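Local structure of arginase (Thermus thermophilus, 2EF5) at residues A4-P9 with G46-S51. The protein probably hydrolyses L-arginine to urea and L-ornithine, as a manganese-dependent member of the arginase family with two metal ions per subunit. Residues are numbered along the deposited sequence; the frame is centred on the assembly and turned at random.
Sequences AVVGVP and GDVPVS. With LYS (lysine), chain K.
G7 bridges D47 in parallel pairing, its N giving a 2.9 Å bond to G46 O and its O taking an equally short one from V48 N, at the point where strand 41-47, an edge strand of the parallel sheet within this chain, runs out beside strand 2-8. On one face of the sheet D47 folds over G7: CG lies anti to its own carbonyl carbon (chi1 -67°), and OD1 comes within 3.2 Å of G7 CA, over the spot a larger residue's CB would need. On the other face V6 CG2 and V48 CG2 meet at 4.0 Å, their side chains crossing at a slant, with L76 and V75 of helix 66-81 packed against them. Further along, the P9 ring lies between D47 and V50: its CD touches D47 CB at 3.8 Å and V50 CG2 at 4.0 Å, while its CB borders the NZ end of a bound lysine. An alanine here would keep CB but lack CG and CD, and would probably open a gap between D47 and V50. The backbone pairing, which V5 continues with E43 and L45, gives way after G7 to apolar packing, and a salt bridge from R27 to D47 OD1 is likely to hold the carboxylate in place over the glycine.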
ATOM      1  N   ALA A   4       4.331  49.072   6.735  1.00 24.58           N
ATOM      2  CA  ALA A   4       4.949  49.413   8.006  1.00 23.38           C
ATOM      3  C   ALA A   4       5.925  48.295   8.360  1.00 21.92           C
ATOM      4  O   ALA A   4       5.564  47.120   8.348  1.00 20.61           O
ATOM      5  CB  ALA A   4       3.893  49.556   9.099  1.00 23.72           C
ATOM      6  N   VAL A   5       7.161  48.673   8.658  1.00 21.15           N
ATOM      7  CA  VAL A   5       8.202  47.716   9.022  1.00 22.35           C
ATOM      8  C   VAL A   5       8.565  47.853  10.494  1.00 22.85           C
ATOM      9  O   VAL A   5       8.870  48.949  10.967  1.00 24.67           O
ATOM     10  CB  VAL A   5       9.487  47.953   8.203  1.00 22.36           C
ATOM     11  CG1 VAL A   5      10.586  47.017   8.673  1.00 23.15           C
ATOM     12  CG2 VAL A   5       9.208  47.747   6.720  1.00 23.07           C
ATOM     13  N   VAL A   6       8.529  46.744  11.219  1.00 22.87           N
ATOM     14  CA  VAL A   6       8.892  46.764  12.630  1.00 23.71           C
ATOM     15  C   VAL A   6       9.831  45.601  12.927  1.00 23.67           C
ATOM     16  O   VAL A   6       9.635  44.490  12.431  1.00 23.54           O
ATOM     17  CB  VAL A   6       7.654  46.667  13.539  1.00 23.52           C
ATOM     18  CG1 VAL A   6       6.909  45.377  13.276  1.00 26.73           C
ATOM     19  CG2 VAL A   6       8.079  46.740  14.991  1.00 25.78           C
ATOM     20  N   GLY A   7      10.857  45.862  13.727  1.00 24.33           N
ATOM     21  CA  GLY A   7      11.807  44.814  14.056  1.00 25.29           C
ATOM     22  C   GLY A   7      11.663  44.276  15.464  1.00 25.46           C
ATOM     23  O   GLY A   7      11.194  44.965  16.374  1.00 26.42           O
ATOM     24  N   VAL A   8      12.056  43.021  15.634  1.00 24.40           N
ATOM     25  CA  VAL A   8      12.015  42.362  16.930  1.00 24.68           C
ATOM     26  C   VAL A   8      13.369  41.667  17.097  1.00 26.35           C
ATOM     27  O   VAL A   8      13.533  40.508  16.729  1.00 27.12           O
ATOM     28  CB  VAL A   8      10.883  41.313  17.001  1.00 23.41           C
ATOM     29  CG1 VAL A   8      10.756  40.771  18.418  1.00 23.41           C
ATOM     30  CG2 VAL A   8       9.575  41.934  16.562  1.00 24.63           C
ATOM     31  N   PRO A   9      14.366  42.387  17.640  1.00 26.55           N
ATOM     32  CA  PRO A   9      15.707  41.839  17.848  1.00 27.05           C
ATOM     33  C   PRO A   9      15.721  40.873  19.023  1.00 28.40           C
ATOM     34  O   PRO A   9      16.411  41.089  20.017  1.00 28.53           O
ATOM     35  CB  PRO A   9      16.538  43.086  18.103  1.00 26.47           C
ATOM     36  CG  PRO A   9      15.588  43.939  18.875  1.00 26.90           C
ATOM     37  CD  PRO A   9      14.300  43.788  18.097  1.00 26.74           C
ATOM     38  N   GLY A  46      10.679  51.191  13.818  1.00 26.93           N
ATOM     39  CA  GLY A  46      11.765  50.920  14.742  1.00 25.89           C
ATOM     40  C   GLY A  46      11.678  49.509  15.292  1.00 26.89           C
ATOM     41  O   GLY A  46      11.125  48.625  14.642  1.00 26.73           O
ATOM     42  N   ASP A  47      12.213  49.286  16.487  1.00 26.75           N
ATOM     43  CA  ASP A  47      12.174  47.952  17.080  1.00 28.39           C
ATOM     44  C   ASP A  47      11.357  47.884  18.356  1.00 30.06           C
ATOM     45  O   ASP A  47      11.239  48.863  19.085  1.00 31.16           O
ATOM     46  CB  ASP A  47      13.578  47.441  17.419  1.00 27.67           C
ATOM     47  CG  ASP A  47      14.434  47.193  16.198  1.00 26.68           C
ATOM     48  OD1 ASP A  47      13.886  47.005  15.096  1.00 27.77           O
ATOM     49  OD2 ASP A  47      15.671  47.172  16.352  1.00 28.94           O
ATOM     50  N   VAL A  48      10.803  46.706  18.617  1.00 30.82           N
ATOM     51  CA  VAL A  48      10.042  46.457  19.830  1.00 30.77           C
ATOM     52  C   VAL A  48      11.083  46.153  20.899  1.00 31.88           C
ATOM     53  O   VAL A  48      12.014  45.384  20.664  1.00 31.32           O
ATOM     54  CB  VAL A  48       9.120  45.233  19.666  1.00 32.48           C
ATOM     55  CG1 VAL A  48       8.661  44.730  21.030  1.00 33.69           C
ATOM     56  CG2 VAL A  48       7.917  45.606  18.809  1.00 30.63           C
ATOM     57  N   PRO A  49      10.950  46.762  22.084  1.00 34.30           N
ATOM     58  CA  PRO A  49      11.910  46.526  23.169  1.00 34.45           C
ATOM     59  C   PRO A  49      12.002  45.045  23.545  1.00 34.72           C
ATOM     60  O   PRO A  49      10.982  44.382  23.715  1.00 35.85           O
ATOM     61  CB  PRO A  49      11.350  47.373  24.314  1.00 34.83           C
ATOM     62  CG  PRO A  49      10.638  48.488  23.599  1.00 34.44           C
ATOM     63  CD  PRO A  49       9.932  47.747  22.489  1.00 34.21           C
ATOM     64  N   VAL A  50      13.218  44.524  23.661  1.00 36.78           N
ATOM     65  CA  VAL A  50      13.383  43.127  24.045  1.00 38.73           C
ATOM     66  C   VAL A  50      14.375  42.978  25.189  1.00 39.87           C
ATOM     67  O   VAL A  50      15.545  43.322  25.057  1.00 41.27           O
ATOM     68  CB  VAL A  50      13.875  42.254  22.875  1.00 38.65           C
ATOM     69  CG1 VAL A  50      13.893  40.797  23.302  1.00 38.29           C
ATOM     70  CG2 VAL A  50      12.969  42.431  21.673  1.00 39.20           C
ATOM     71  N   SER A  51      13.896  42.458  26.314  1.00 41.89           N
ATOM     72  CA  SER A  51      14.741  42.245  27.484  1.00 43.08           C
ATOM     73  C   SER A  51      14.729  40.766  27.847  1.00 43.73           C
ATOM     74  O   SER A  51      13.689  40.222  28.217  1.00 44.34           O
ATOM     75  CB  SER A  51      14.235  43.078  28.660  1.00 42.74           C
TER
HETATM   76  N   LYS K3001      22.831  47.969  14.268  1.00 54.73           N
HETATM   77  CA  LYS K3001      21.642  47.543  15.286  1.00 55.51           C
HETATM   78  C   LYS K3001      21.884  48.483  16.624  1.00 55.58           C
HETATM   79  O   LYS K3001      20.969  49.267  16.936  1.00 56.83           O
HETATM   80  CB  LYS K3001      21.907  45.980  15.506  1.00 55.73           C
HETATM   81  CG  LYS K3001      20.933  44.679  15.892  1.00 57.81           C
HETATM   82  CD  LYS K3001      21.332  43.417  16.689  1.00 57.95           C
HETATM   83  CE  LYS K3001      19.975  42.950  17.580  1.00 56.60           C
HETATM   84  NZ  LYS K3001      19.464  43.407  19.125  1.00 54.62           N
HETATM   85  OXT LYS K3001      22.870  48.499  17.430  1.00 54.72           O